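Local coordinates for AxyAgu115A (PDB 6NPS), which is a family GH115 alpha-glucuronidase that probably hydrolyses glucuronic acid side groups from xylans such as arabinoglucuronoxylan, at residues A[563-568]-A[625-630]; A[571-576]-A[617-622]; A[800-805]-A[849-854]. The protein carries 3 engineered substitutions. All coordinates share one frame; numbering follows the deposited sequence.

Contact 1. Residues A[563-568]-A[625-630]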
ATOM      1  N   HIS A 563       3.331  29.366  38.599  1.00 40.40           N
ATOM      2  CA  HIS A 563       4.227  28.287  38.227  1.00 37.40           C
ATOM      3  C   HIS A 563       3.795  27.608  36.944  1.00 35.62           C
ATOM      4  O   HIS A 563       4.392  26.595  36.556  1.00 36.98           O
ATOM      5  CB  HIS A 563       4.345  27.292  39.390  1.00 41.91           C
ATOM      6  CG  HIS A 563       4.831  27.917  40.668  1.00 46.12           C
ATOM      7  ND1 HIS A 563       3.983  28.230  41.713  1.00 46.54           N
ATOM      8  CD2 HIS A 563       6.073  28.301  41.062  1.00 45.76           C
ATOM      9  CE1 HIS A 563       4.680  28.777  42.697  1.00 47.86           C
ATOM     10  NE2 HIS A 563       5.949  28.837  42.327  1.00 49.39           N
ATOM     11  N   PHE A 564       2.779  28.158  36.261  1.00 38.93           N
ATOM     12  CA  PHE A 564       2.290  27.555  35.021  1.00 39.46           C
ATOM     13  C   PHE A 564       3.383  27.459  33.964  1.00 36.54           C
ATOM     14  O   PHE A 564       3.528  26.420  33.306  1.00 38.11           O
ATOM     15  CB  PHE A 564       1.094  28.342  34.469  1.00 38.66           C
ATOM     16  CG  PHE A 564       0.533  27.767  33.207  1.00 41.07           C
ATOM     17  CD1 PHE A 564      -0.347  26.686  33.245  1.00 42.96           C
ATOM     18  CD2 PHE A 564       0.872  28.313  31.971  1.00 43.22           C
ATOM     19  CE1 PHE A 564      -0.865  26.146  32.084  1.00 41.22           C
ATOM     20  CE2 PHE A 564       0.339  27.779  30.788  1.00 42.98           C
ATOM     21  CZ  PHE A 564      -0.517  26.702  30.840  1.00 40.99           C
ATOM     22  N   THR A 565       4.148  28.535  33.768  1.00 39.26           N
ATOM     23  CA  THR A 565       5.140  28.547  32.694  1.00 41.09           C
ATOM     24  C   THR A 565       6.136  27.395  32.836  1.00 36.62           C
ATOM     25  O   THR A 565       6.464  26.719  31.853  1.00 37.46           O
ATOM     26  CB  THR A 565       5.874  29.906  32.675  1.00 49.36           C
ATOM     27  OG1 THR A 565       4.984  30.935  32.214  1.00 53.40           O
ATOM     28  CG2 THR A 565       7.060  29.855  31.752  1.00 51.00           C
ATOM     29  N   ALA A 566       6.612  27.154  34.059  1.00 32.64           N
ATOM     30  CA  ALA A 566       7.540  26.052  34.312  1.00 36.50           C
ATOM     31  C   ALA A 566       6.885  24.697  34.101  1.00 31.52           C
ATOM     32  O   ALA A 566       7.479  23.811  33.491  1.00 33.69           O
ATOM     33  CB  ALA A 566       8.111  26.170  35.736  1.00 36.89           C
ATOM     34  N   TYR A 567       5.667  24.497  34.608  1.00 31.89           N
ATOM     35  CA  TYR A 567       4.953  23.261  34.304  1.00 31.90           C
ATOM     36  C   TYR A 567       4.842  23.052  32.787  1.00 29.74           C
ATOM     37  O   TYR A 567       5.161  21.977  32.257  1.00 30.20           O
ATOM     38  CB  TYR A 567       3.562  23.263  34.964  1.00 31.23           C
ATOM     39  CG  TYR A 567       2.792  22.038  34.539  1.00 34.13           C
ATOM     40  CD1 TYR A 567       3.194  20.768  34.949  1.00 35.17           C
ATOM     41  CD2 TYR A 567       1.703  22.139  33.695  1.00 31.77           C
ATOM     42  CE1 TYR A 567       2.539  19.641  34.526  1.00 33.86           C
ATOM     43  CE2 TYR A 567       1.045  21.016  33.266  1.00 29.66           C
ATOM     44  CZ  TYR A 567       1.461  19.781  33.700  1.00 33.16           C
ATOM     45  OH  TYR A 567       0.797  18.669  33.263  1.00 34.72           O
ATOM     46  N   PHE A 568       4.427  24.086  32.069  1.00 30.28           N
ATOM     47  CA  PHE A 568       4.216  23.952  30.630  1.00 31.13           C
ATOM     48  C   PHE A 568       5.521  23.637  29.894  1.00 34.56           C
ATOM     49  O   PHE A 568       5.582  22.720  29.071  1.00 33.56           O
ATOM     50  CB  PHE A 568       3.609  25.250  30.075  1.00 30.51           C
ATOM     51  CG  PHE A 568       3.157  25.115  28.651  1.00 34.90           C
ATOM     52  CD1 PHE A 568       1.835  24.794  28.362  1.00 36.22           C
ATOM     53  CD2 PHE A 568       4.047  25.267  27.601  1.00 34.61           C
ATOM     54  CE1 PHE A 568       1.412  24.636  27.044  1.00 36.94           C
ATOM     55  CE2 PHE A 568       3.636  25.091  26.288  1.00 32.89           C
ATOM     56  CZ  PHE A 568       2.309  24.783  26.013  1.00 35.48           C
ATOM     57  N   THR A 625       4.013  31.380  22.664  1.00 42.77           N
ATOM     58  CA  THR A 625       3.460  32.598  23.227  1.00 48.31           C
ATOM     59  C   THR A 625       3.450  32.669  24.759  1.00 50.15           C
ATOM     60  O   THR A 625       3.232  33.761  25.296  1.00 56.72           O
ATOM     61  CB  THR A 625       2.035  32.832  22.697  1.00 54.71           C
ATOM     62  OG1 THR A 625       1.207  31.734  23.050  1.00 57.43           O
ATOM     63  CG2 THR A 625       2.047  32.939  21.167  1.00 58.34           C
ATOM     64  N   ILE A 626       3.683  31.573  25.488  1.00 44.75           N
ATOM     65  CA  ILE A 626       3.691  31.704  26.946  1.00 49.21           C
ATOM     66  C   ILE A 626       4.816  32.644  27.409  1.00 47.11           C
ATOM     67  O   ILE A 626       5.892  32.730  26.793  1.00 42.23           O
ATOM     68  CB  ILE A 626       3.824  30.352  27.665  1.00 52.44           C
ATOM     69  CG1 ILE A 626       4.955  29.551  27.052  1.00 53.89           C
ATOM     70  CG2 ILE A 626       2.531  29.594  27.619  1.00 58.59           C
ATOM     71  CD1 ILE A 626       5.503  28.571  28.003  1.00 58.31           C
ATOM     72  N   ALA A 627       4.551  33.340  28.519  1.00 48.20           N
ATOM     73  CA  ALA A 627       5.532  34.195  29.185  1.00 49.88           C
ATOM     74  C   ALA A 627       6.126  35.212  28.210  1.00 49.05           C
ATOM     75  O   ALA A 627       7.333  35.442  28.184  1.00 48.96           O
ATOM     76  CB  ALA A 627       6.620  33.350  29.855  1.00 49.87           C
ATOM     77  N   ASP A 628       5.259  35.802  27.381  1.00 52.04           N
ATOM     78  CA  ASP A 628       5.632  36.837  26.415  1.00 61.01           C
ATOM     79  C   ASP A 628       6.703  36.354  25.433  1.00 56.52           C
ATOM     80  O   ASP A 628       7.661  37.063  25.132  1.00 54.39           O
ATOM     81  CB  ASP A 628       6.087  38.117  27.129  1.00 71.85           C
ATOM     82  CG  ASP A 628       6.180  39.322  26.180  1.00 84.82           C
ATOM     83  OD1 ASP A 628       5.181  39.607  25.469  1.00 87.25           O
ATOM     84  OD2 ASP A 628       7.255  39.981  26.139  1.00 86.85           O
ATOM     85  N   GLY A 629       6.532  35.139  24.918  1.00 46.69           N
ATOM     86  CA  GLY A 629       7.444  34.641  23.904  1.00 46.01           C
ATOM     87  C   GLY A 629       8.800  34.227  24.430  1.00 50.62           C
ATOM     88  O   GLY A 629       9.789  34.239  23.678  1.00 49.29           O
ATOM     89  N   LYS A 630       8.874  33.874  25.720  1.00 48.97           N
ATOM     90  CA  LYS A 630      10.106  33.364  26.317  1.00 48.60           C
ATOM     91  C   LYS A 630      10.697  32.197  25.519  1.00 48.71           C
ATOM     92  O   LYS A 630      11.928  32.078  25.408  1.00 46.52           O
ATOM     93  CB  LYS A 630       9.811  32.933  27.767  1.00 50.33           C
ATOM     94  CG  LYS A 630      11.030  32.533  28.596  1.00 53.19           C
ATOM     95  CD  LYS A 630      10.611  31.904  29.938  1.00 55.18           C
ATOM     96  CE  LYS A 630      11.786  31.768  30.936  1.00 53.87           C
ATOM     97  NZ  LYS A 630      13.101  32.303  30.454  1.00 51.31           N
TER

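Contact 2. Residues A[571-576]-A[617-622]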
ATOM      1  N   VAL A 571       7.125  20.081  31.520  1.00 28.47           N
ATOM      2  CA  VAL A 571       6.403  18.813  31.625  1.00 29.85           C
ATOM      3  C   VAL A 571       5.322  18.735  30.540  1.00 29.66           C
ATOM      4  O   VAL A 571       5.276  17.791  29.747  1.00 29.42           O
ATOM      5  CB  VAL A 571       5.798  18.658  33.031  1.00 30.48           C
ATOM      6  CG1 VAL A 571       5.020  17.344  33.121  1.00 29.99           C
ATOM      7  CG2 VAL A 571       6.911  18.736  34.080  1.00 32.65           C
ATOM      8  N   TYR A 572       4.435  19.726  30.499  1.00 28.75           N
ATOM      9  CA  TYR A 572       3.260  19.606  29.646  1.00 26.61           C
ATOM     10  C   TYR A 572       3.635  19.598  28.162  1.00 31.56           C
ATOM     11  O   TYR A 572       3.182  18.739  27.402  1.00 26.11           O
ATOM     12  CB  TYR A 572       2.286  20.752  29.964  1.00 27.50           C
ATOM     13  CG  TYR A 572       0.953  20.637  29.249  1.00 32.40           C
ATOM     14  CD1 TYR A 572      -0.084  19.857  29.787  1.00 29.71           C
ATOM     15  CD2 TYR A 572       0.726  21.319  28.054  1.00 34.80           C
ATOM     16  CE1 TYR A 572      -1.319  19.768  29.118  1.00 35.83           C
ATOM     17  CE2 TYR A 572      -0.485  21.235  27.385  1.00 37.01           C
ATOM     18  CZ  TYR A 572      -1.501  20.468  27.927  1.00 39.98           C
ATOM     19  OH  TYR A 572      -2.693  20.389  27.271  1.00 44.02           O
ATOM     20  N   TYR A 573       4.436  20.571  27.714  1.00 30.48           N
ATOM     21  CA  TYR A 573       4.757  20.637  26.286  1.00 28.96           C
ATOM     22  C   TYR A 573       5.534  19.402  25.801  1.00 27.56           C
ATOM     23  O   TYR A 573       5.114  18.789  24.808  1.00 30.15           O
ATOM     24  CB  TYR A 573       5.501  21.961  26.012  1.00 30.24           C
ATOM     25  CG  TYR A 573       6.057  22.024  24.609  1.00 29.66           C
ATOM     26  CD1 TYR A 573       5.210  22.118  23.518  1.00 32.11           C
ATOM     27  CD2 TYR A 573       7.428  21.967  24.376  1.00 38.60           C
ATOM     28  CE1 TYR A 573       5.711  22.163  22.212  1.00 35.47           C
ATOM     29  CE2 TYR A 573       7.938  22.022  23.088  1.00 32.77           C
ATOM     30  CZ  TYR A 573       7.068  22.092  22.015  1.00 34.24           C
ATOM     31  OH  TYR A 573       7.555  22.114  20.736  1.00 35.58           O
ATOM     32  N   PRO A 574       6.659  18.986  26.422  1.00 31.07           N
ATOM     33  CA  PRO A 574       7.307  17.711  26.006  1.00 24.40           C
ATOM     34  C   PRO A 574       6.372  16.500  26.034  1.00 29.42           C
ATOM     35  O   PRO A 574       6.460  15.636  25.152  1.00 30.21           O
ATOM     36  CB  PRO A 574       8.435  17.517  27.040  1.00 28.02           C
ATOM     37  CG  PRO A 574       8.576  18.775  27.717  1.00 31.08           C
ATOM     38  CD  PRO A 574       7.339  19.609  27.562  1.00 27.77           C
ATOM     39  N   THR A 575       5.557  16.343  27.086  1.00 31.02           N
ATOM     40  CA  THR A 575       4.686  15.161  27.169  1.00 29.24           C
ATOM     41  C   THR A 575       3.663  15.160  26.056  1.00 25.55           C
ATOM     42  O   THR A 575       3.571  14.213  25.269  1.00 29.12           O
ATOM     43  CB  THR A 575       3.946  15.110  28.520  1.00 32.29           C
ATOM     44  OG1 THR A 575       4.905  15.072  29.557  1.00 31.26           O
ATOM     45  CG2 THR A 575       3.042  13.850  28.602  1.00 30.83           C
ATOM     46  N   VAL A 576       2.899  16.239  25.961  1.00 29.53           N
ATOM     47  CA  VAL A 576       1.780  16.273  25.040  1.00 30.08           C
ATOM     48  C   VAL A 576       2.285  16.329  23.617  1.00 30.94           C
ATOM     49  O   VAL A 576       1.733  15.677  22.725  1.00 28.59           O
ATOM     50  CB  VAL A 576       0.850  17.465  25.363  1.00 30.52           C
ATOM     51  CG1 VAL A 576      -0.237  17.598  24.291  1.00 37.30           C
ATOM     52  CG2 VAL A 576       0.224  17.306  26.778  1.00 33.28           C
ATOM     53  N   GLN A 617      -0.397  21.610  16.167  1.00 41.14           N
ATOM     54  CA  GLN A 617      -0.113  22.992  15.865  1.00 48.16           C
ATOM     55  C   GLN A 617      -0.543  23.909  17.001  1.00 41.00           C
ATOM     56  O   GLN A 617       0.095  24.943  17.232  1.00 35.01           O
ATOM     57  CB  GLN A 617      -0.787  23.385  14.548  1.00 61.83           C
ATOM     58  CG  GLN A 617      -0.098  24.565  13.868  1.00 80.06           C
ATOM     59  CD  GLN A 617       1.423  24.596  14.096  1.00 92.96           C
ATOM     60  OE1 GLN A 617       2.177  23.876  13.431  1.00 97.23           O
ATOM     61  NE2 GLN A 617       1.876  25.448  15.026  1.00 92.55           N
ATOM     62  N   GLU A 618      -1.597  23.547  17.731  1.00 35.76           N
ATOM     63  CA  GLU A 618      -2.040  24.389  18.833  1.00 36.36           C
ATOM     64  C   GLU A 618      -1.034  24.383  19.965  1.00 36.28           C
ATOM     65  O   GLU A 618      -0.759  25.433  20.547  1.00 38.78           O
ATOM     66  CB  GLU A 618      -3.407  23.953  19.333  1.00 45.25           C
ATOM     67  CG  GLU A 618      -4.504  24.411  18.405  1.00 60.73           C
ATOM     68  CD  GLU A 618      -5.872  23.891  18.789  1.00 72.36           C
ATOM     69  OE1 GLU A 618      -5.950  23.043  19.709  1.00 74.14           O
ATOM     70  OE2 GLU A 618      -6.866  24.320  18.152  1.00 76.53           O
ATOM     71  N   ILE A 619      -0.468  23.222  20.288  1.00 33.00           N
ATOM     72  CA  ILE A 619       0.437  23.188  21.420  1.00 30.72           C
ATOM     73  C   ILE A 619       1.752  23.914  21.102  1.00 36.52           C
ATOM     74  O   ILE A 619       2.345  24.526  21.990  1.00 35.68           O
ATOM     75  CB  ILE A 619       0.670  21.743  21.864  1.00 34.90           C
ATOM     76  CG1 ILE A 619       1.201  21.742  23.286  1.00 39.08           C
ATOM     77  CG2 ILE A 619       1.609  21.002  20.909  1.00 35.07           C
ATOM     78  CD1 ILE A 619       1.714  20.419  23.707  1.00 50.06           C
ATOM     79  N   VAL A 620       2.209  23.881  19.839  1.00 36.14           N
ATOM     80  CA  VAL A 620       3.405  24.640  19.452  1.00 36.44           C
ATOM     81  C   VAL A 620       3.146  26.137  19.563  1.00 40.80           C
ATOM     82  O   VAL A 620       3.979  26.889  20.105  1.00 41.95           O
ATOM     83  CB  VAL A 620       3.859  24.255  18.027  1.00 39.08           C
ATOM     84  CG1 VAL A 620       4.923  25.225  17.509  1.00 35.88           C
ATOM     85  CG2 VAL A 620       4.376  22.808  17.983  1.00 37.78           C
ATOM     86  N   ASP A 621       2.003  26.598  19.041  1.00 38.01           N
ATOM     87  CA  ASP A 621       1.662  28.014  19.141  1.00 42.89           C
ATOM     88  C   ASP A 621       1.591  28.463  20.588  1.00 46.10           C
ATOM     89  O   ASP A 621       2.072  29.556  20.930  1.00 42.30           O
ATOM     90  CB  ASP A 621       0.330  28.299  18.451  1.00 52.52           C
ATOM     91  CG  ASP A 621       0.419  28.164  16.951  1.00 74.61           C
ATOM     92  OD1 ASP A 621      -0.565  27.695  16.333  1.00 83.19           O
ATOM     93  OD2 ASP A 621       1.484  28.520  16.396  1.00 83.70           O
ATOM     94  N   GLU A 622       0.959  27.651  21.451  1.00 40.09           N
ATOM     95  CA  GLU A 622       0.925  27.978  22.872  1.00 39.29           C
ATOM     96  C   GLU A 622       2.338  28.079  23.440  1.00 36.86           C
ATOM     97  O   GLU A 622       2.654  29.015  24.183  1.00 42.25           O
ATOM     98  CB  GLU A 622       0.076  26.946  23.639  1.00 40.03           C
ATOM     99  CG  GLU A 622      -0.080  27.266  25.136  1.00 41.64           C
ATOM    100  CD  GLU A 622      -1.177  26.423  25.870  1.00 55.75           C
ATOM    101  OE1 GLU A 622      -1.690  25.427  25.288  1.00 55.84           O
ATOM    102  OE2 GLU A 622      -1.514  26.773  27.041  1.00 52.26           O
TER
HETATM  103  O   HOH W   1      -3.399  23.370  25.941  1.00 48.96           O

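Contact 3. Residues A[800-805]-A[849-854]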
ATOM      1  N   HIS A 800      12.977 -12.612  33.522  1.00 33.07           N
ATOM      2  CA  HIS A 800      12.320 -13.801  34.109  1.00 38.01           C
ATOM      3  C   HIS A 800      13.138 -15.087  33.955  1.00 39.35           C
ATOM      4  O   HIS A 800      12.617 -16.162  33.629  1.00 38.07           O
ATOM      5  CB  HIS A 800      10.920 -13.950  33.520  1.00 35.95           C
ATOM      6  CG  HIS A 800      10.012 -12.842  33.930  1.00 38.31           C
ATOM      7  ND1 HIS A 800       9.094 -12.262  33.085  1.00 40.51           N
ATOM      8  CD2 HIS A 800       9.924 -12.164  35.100  1.00 40.71           C
ATOM      9  CE1 HIS A 800       8.475 -11.278  33.712  1.00 40.97           C
ATOM     10  NE2 HIS A 800       8.959 -11.199  34.938  1.00 42.59           N
ATOM     11  N   PHE A 801      14.432 -15.006  34.264  1.00 36.69           N
ATOM     12  CA  PHE A 801      15.242 -16.203  34.371  1.00 34.18           C
ATOM     13  C   PHE A 801      14.911 -16.954  35.651  1.00 40.54           C
ATOM     14  O   PHE A 801      14.493 -16.369  36.654  1.00 41.20           O
ATOM     15  CB  PHE A 801      16.722 -15.861  34.352  1.00 38.43           C
ATOM     16  CG  PHE A 801      17.099 -14.769  35.286  1.00 35.75           C
ATOM     17  CD1 PHE A 801      17.214 -13.473  34.826  1.00 41.33           C
ATOM     18  CD2 PHE A 801      17.360 -15.036  36.615  1.00 38.54           C
ATOM     19  CE1 PHE A 801      17.587 -12.446  35.674  1.00 39.86           C
ATOM     20  CE2 PHE A 801      17.722 -14.006  37.481  1.00 41.70           C
ATOM     21  CZ  PHE A 801      17.850 -12.701  36.987  1.00 33.96           C
ATOM     22  N   ALA A 802      15.125 -18.265  35.612  1.00 40.29           N
ATOM     23  CA  ALA A 802      14.842 -19.116  36.754  1.00 42.22           C
ATOM     24  C   ALA A 802      15.963 -19.063  37.774  1.00 44.47           C
ATOM     25  O   ALA A 802      15.704 -19.159  38.973  1.00 40.18           O
ATOM     26  CB  ALA A 802      14.616 -20.569  36.293  1.00 38.40           C
ATOM     27  N   THR A 803      17.202 -18.913  37.328  1.00 41.58           N
ATOM     28  CA  THR A 803      18.316 -18.810  38.254  1.00 43.59           C
ATOM     29  C   THR A 803      19.465 -18.144  37.522  1.00 41.20           C
ATOM     30  O   THR A 803      19.390 -17.908  36.317  1.00 37.24           O
ATOM     31  CB  THR A 803      18.722 -20.183  38.810  1.00 52.10           C
ATOM     32  OG1 THR A 803      19.503 -19.992  39.992  1.00 62.45           O
ATOM     33  CG2 THR A 803      19.511 -20.985  37.790  1.00 47.81           C
ATOM     34  N   GLN A 804      20.519 -17.828  38.270  1.00 40.30           N
ATOM     35  CA  GLN A 804      21.675 -17.137  37.709  1.00 40.96           C
ATOM     36  C   GLN A 804      22.890 -17.511  38.534  1.00 46.60           C
ATOM     37  O   GLN A 804      22.779 -17.867  39.712  1.00 48.54           O
ATOM     38  CB  GLN A 804      21.474 -15.623  37.676  1.00 41.86           C
ATOM     39  CG  GLN A 804      21.645 -14.875  38.995  1.00 49.46           C
ATOM     40  CD  GLN A 804      21.381 -13.378  38.817  1.00 56.15           C
ATOM     41  OE1 GLN A 804      22.089 -12.689  38.071  1.00 60.89           O
ATOM     42  NE2 GLN A 804      20.353 -12.864  39.521  1.00 49.45           N
ATOM     43  N   LYS A 805      24.058 -17.482  37.910  1.00 44.43           N
ATOM     44  CA  LYS A 805      25.266 -17.770  38.660  1.00 43.44           C
ATOM     45  C   LYS A 805      26.235 -16.625  38.453  1.00 44.48           C
ATOM     46  O   LYS A 805      26.523 -16.240  37.308  1.00 41.55           O
ATOM     47  CB  LYS A 805      25.898 -19.103  38.265  1.00 45.28           C
ATOM     48  CG  LYS A 805      26.833 -19.629  39.363  1.00 54.79           C
ATOM     49  CD  LYS A 805      27.203 -21.089  39.165  1.00 67.78           C
ATOM     50  CE  LYS A 805      25.949 -21.974  38.965  1.00 72.66           C
ATOM     51  NZ  LYS A 805      26.149 -23.442  39.191  1.00 74.95           N
ATOM     52  N   GLU A 849      19.842 -18.487  33.660  1.00 36.68           N
ATOM     53  CA  GLU A 849      19.294 -19.754  33.198  1.00 40.81           C
ATOM     54  C   GLU A 849      17.776 -19.664  33.117  1.00 40.50           C
ATOM     55  O   GLU A 849      17.121 -19.296  34.093  1.00 40.49           O
ATOM     56  CB  GLU A 849      19.734 -20.883  34.136  1.00 40.49           C
ATOM     57  CG  GLU A 849      19.231 -22.286  33.796  1.00 48.53           C
ATOM     58  CD  GLU A 849      19.783 -23.330  34.784  1.00 58.35           C
ATOM     59  OE1 GLU A 849      21.012 -23.562  34.783  1.00 62.63           O
ATOM     60  OE2 GLU A 849      18.996 -23.901  35.571  1.00 62.44           O
ATOM     61  N   TYR A 850      17.234 -20.027  31.958  1.00 37.18           N
ATOM     62  CA  TYR A 850      15.806 -20.040  31.686  1.00 37.60           C
ATOM     63  C   TYR A 850      15.334 -21.478  31.568  1.00 41.50           C
ATOM     64  O   TYR A 850      16.060 -22.332  31.047  1.00 45.00           O
ATOM     65  CB  TYR A 850      15.493 -19.276  30.395  1.00 33.28           C
ATOM     66  CG  TYR A 850      15.974 -17.860  30.427  1.00 36.52           C
ATOM     67  CD1 TYR A 850      15.128 -16.839  30.812  1.00 34.49           C
ATOM     68  CD2 TYR A 850      17.287 -17.535  30.083  1.00 37.28           C
ATOM     69  CE1 TYR A 850      15.555 -15.546  30.850  1.00 33.00           C
ATOM     70  CE2 TYR A 850      17.714 -16.236  30.126  1.00 36.62           C
ATOM     71  CZ  TYR A 850      16.852 -15.253  30.521  1.00 32.60           C
ATOM     72  OH  TYR A 850      17.269 -13.958  30.586  1.00 37.26           O
ATOM     73  N   HIS A 851      14.139 -21.761  32.084  1.00 37.79           N
ATOM     74  CA  HIS A 851      13.556 -23.098  32.009  1.00 35.70           C
ATOM     75  C   HIS A 851      12.350 -23.027  31.091  1.00 38.16           C
ATOM     76  O   HIS A 851      11.547 -22.099  31.207  1.00 38.59           O
ATOM     77  CB  HIS A 851      13.141 -23.620  33.402  1.00 38.92           C
ATOM     78  CG  HIS A 851      14.302 -23.946  34.290  1.00 47.89           C
ATOM     79  ND1 HIS A 851      14.161 -24.265  35.624  1.00 51.08           N
ATOM     80  CD2 HIS A 851      15.633 -23.985  34.032  1.00 50.43           C
ATOM     81  CE1 HIS A 851      15.353 -24.502  36.147  1.00 53.85           C
ATOM     82  NE2 HIS A 851      16.264 -24.337  35.203  1.00 53.59           N
ATOM     83  N   PHE A 852      12.225 -23.980  30.169  1.00 41.77           N
ATOM     84  CA  PHE A 852      11.085 -23.938  29.259  1.00 43.13           C
ATOM     85  C   PHE A 852      10.739 -25.345  28.788  1.00 44.51           C
ATOM     86  O   PHE A 852      11.602 -26.235  28.750  1.00 47.70           O
ATOM     87  CB  PHE A 852      11.341 -22.997  28.052  1.00 42.10           C
ATOM     88  CG  PHE A 852      12.418 -23.468  27.112  1.00 45.20           C
ATOM     89  CD1 PHE A 852      12.091 -24.142  25.942  1.00 44.64           C
ATOM     90  CD2 PHE A 852      13.761 -23.224  27.387  1.00 46.73           C
ATOM     91  CE1 PHE A 852      13.095 -24.573  25.060  1.00 48.53           C
ATOM     92  CE2 PHE A 852      14.760 -23.653  26.525  1.00 46.45           C
ATOM     93  CZ  PHE A 852      14.431 -24.330  25.359  1.00 47.91           C
ATOM     94  N   VAL A 853       9.464 -25.536  28.432  1.00 40.23           N
ATOM     95  CA  VAL A 853       8.881 -26.858  28.143  1.00 44.93           C
ATOM     96  C   VAL A 853       8.390 -26.859  26.698  1.00 48.20           C
ATOM     97  O   VAL A 853       7.523 -26.058  26.328  1.00 45.69           O
ATOM     98  CB  VAL A 853       7.718 -27.198  29.090  1.00 42.24           C
ATOM     99  CG1 VAL A 853       6.976 -28.498  28.637  1.00 41.91           C
ATOM    100  CG2 VAL A 853       8.221 -27.350  30.552  1.00 44.54           C
ATOM    101  N   THR A 854       8.941 -27.739  25.884  1.00 48.34           N
ATOM    102  CA  THR A 854       8.498 -27.832  24.507  1.00 53.76           C
ATOM    103  C   THR A 854       7.443 -28.924  24.381  1.00 56.44           C
ATOM    104  O   THR A 854       7.360 -29.837  25.206  1.00 51.33           O
ATOM    105  CB  THR A 854       9.666 -28.157  23.585  1.00 54.53           C
ATOM    106  OG1 THR A 854      10.178 -29.456  23.934  1.00 59.31           O
ATOM    107  CG2 THR A 854      10.755 -27.120  23.734  1.00 46.70           C
TER
HETATM  108  O   HOH W   2      12.819 -19.263  33.160  1.00 33.13           O

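Contact 1. Residues A[563-568]-A[625-630]
On I626 the CG1 branch sits in the crowded position between the backbone N and the carbonyl carbon (chi1 48°), and with CD1 roughly anti to CA (chi2 155°) that methyl is carried out to helix 564-596. F568 answers from that helix with CG anti to its backbone N (chi1 -171°), which lays the ring across the gap. The ring atom CD2 of F568 comes within 3.6 Å of I626 CD1, the two side chains crossing obliquely. The other branch of the same isoleucine, CG2, lies at the edge of the F564 ring, near its plane, 4.3 Å from F564 CE2, so one residue serves two aromatics a helical turn apart. T565 stands where the backbones come closest: its OG1 is 3.8 Å from A627 CB, and its CG2 touches the same methyl and, more loosely, I626 CD1. No hydrogen bond spans the two segments; the contact is apolar packing at the surface. Beyond it, F564 meets Y556 of helix 537-558 edge-to-face. Past T625 the chain swings into a left-handed turn, A627, D628 and G629 all with positive phi, closed by weak bonds from G629 N and K630 N to I626 O. W185 and N189 bond the backbone carbonyls of K630 and G629. What results is the first turn of helix 564-596 packed against that left-handed turn, at the open end of a helical hairpin.

Contact 2. Residues A[571-576]-A[617-622]
Helices 571-576 and 617-622 run nearly antiparallel, their N-to-C directions 154° apart and their local axes 10.6 Å apart at closest approach. Y573 and I619 mark the place where the backbones come nearest. P574 cannot donate a backbone bond, and the first helix is kinked there; beside the kink, V571 O takes both the N and the OG1 of T575, the hydroxyl lying above the carbonyl plane. Across the gap I619 does most of the work. With CG1 anti to its backbone N (chi1 -161°) and CD1 extended beyond it, the isoleucine ends against V576 and Y573, with the Y572 ring more loosely alongside. The fit is tightest at V576, where CG1 is 3.5 Å from I619 CD1 and CB is equally close, both shorter than usual van der Waals contact. Y573 crosses the isoleucine obliquely, its CD1 3.9 Å from I619 CD1, while its hydroxyl end passes V620 CG2. V576 also holds Y572 from within its own helix: V576 CG2 lies 3.7 Å above the centre of that ring. At the polar end a water donates to E622 OE1 over 2.8 Å and makes a weak bond with Y572 OH, while E622 OE2 is hydrogen-bonded to Y556. Y573 goes on to stack on Y623, and helix 537-558 packs against Y572 and V576. This is a buried antiparallel helix pair, the neighbouring arms of a helical hairpin, packed with a third helix as in a helical bundle.

Contact 3. Residues A[800-805]-A[849-854]
Two carbons placed over ring faces, one on each side of strand 849-854, set the pattern here. A802 CB sits over the centre of the H851 imidazole, 3.9 Å from its centroid, a CH-pi contact almost along the ring normal. F801 CB makes a second CH-pi contact, over a face of the Y850 ring, displaced toward its rim and 3.7 Å from Y850 CE1, while the F801 ring itself turns away and takes at its edge the Y850 hydroxyl, which is bonded to the carbonyl of A798. T803 and E849 lie side by side and point the same way, with T803 CG2 3.7 Å from E849 CB. Their backbones form an antiparallel hydrogen-bonded pair, but A802 and T803 both face E849, a classic beta bulge: E849 O takes A802 N at 2.7 Å, nearly along the C=O axis, and T803 N at 3.3 Å on a lone pair. E849 N gives the return bond to T803 O, 2.8 Å long, from above the carbonyl plane. E849 extends so that OE2, through its anti lone pair, accepts from H851 NE2 at 2.8 Å, close to the ring plane. An alanine at H851 would remove both this bond and the surface under A802, and would probably leave the E849 carboxylate less firmly oriented. E849 OE1 forms a salt bridge with R931, so both carboxylate oxygens are held. With ND1 buried without a partner, H851 is consistent with a neutral imidazole protonated at NE2; the carboxylate would favour the charged form, but R931 and the partnerless ND1 would probably oppose it.

Overall arrangement
Contacts 1 and 2 are successive parts of one interface: both join helix 564-596 to helix 601-629, their centres about 11 Å apart, and contact 2 is nested along the chain inside the loop that contact 1 closes. They meet directly, through probable backbone hydrogen bonds within helix 564-596 and through F568 packing on E622, so the hairpin is held both near its open end and deeper within. Contact 3 comes later in the sequence, in the beta-rich GH115 C-terminal region, pairing strands 803-808 and 847-854. Its centre lies about 52 Å from that of contact 1 and 45 Å from that of contact 2, and it shares no residue or secondary-structure element with the helical hairpin.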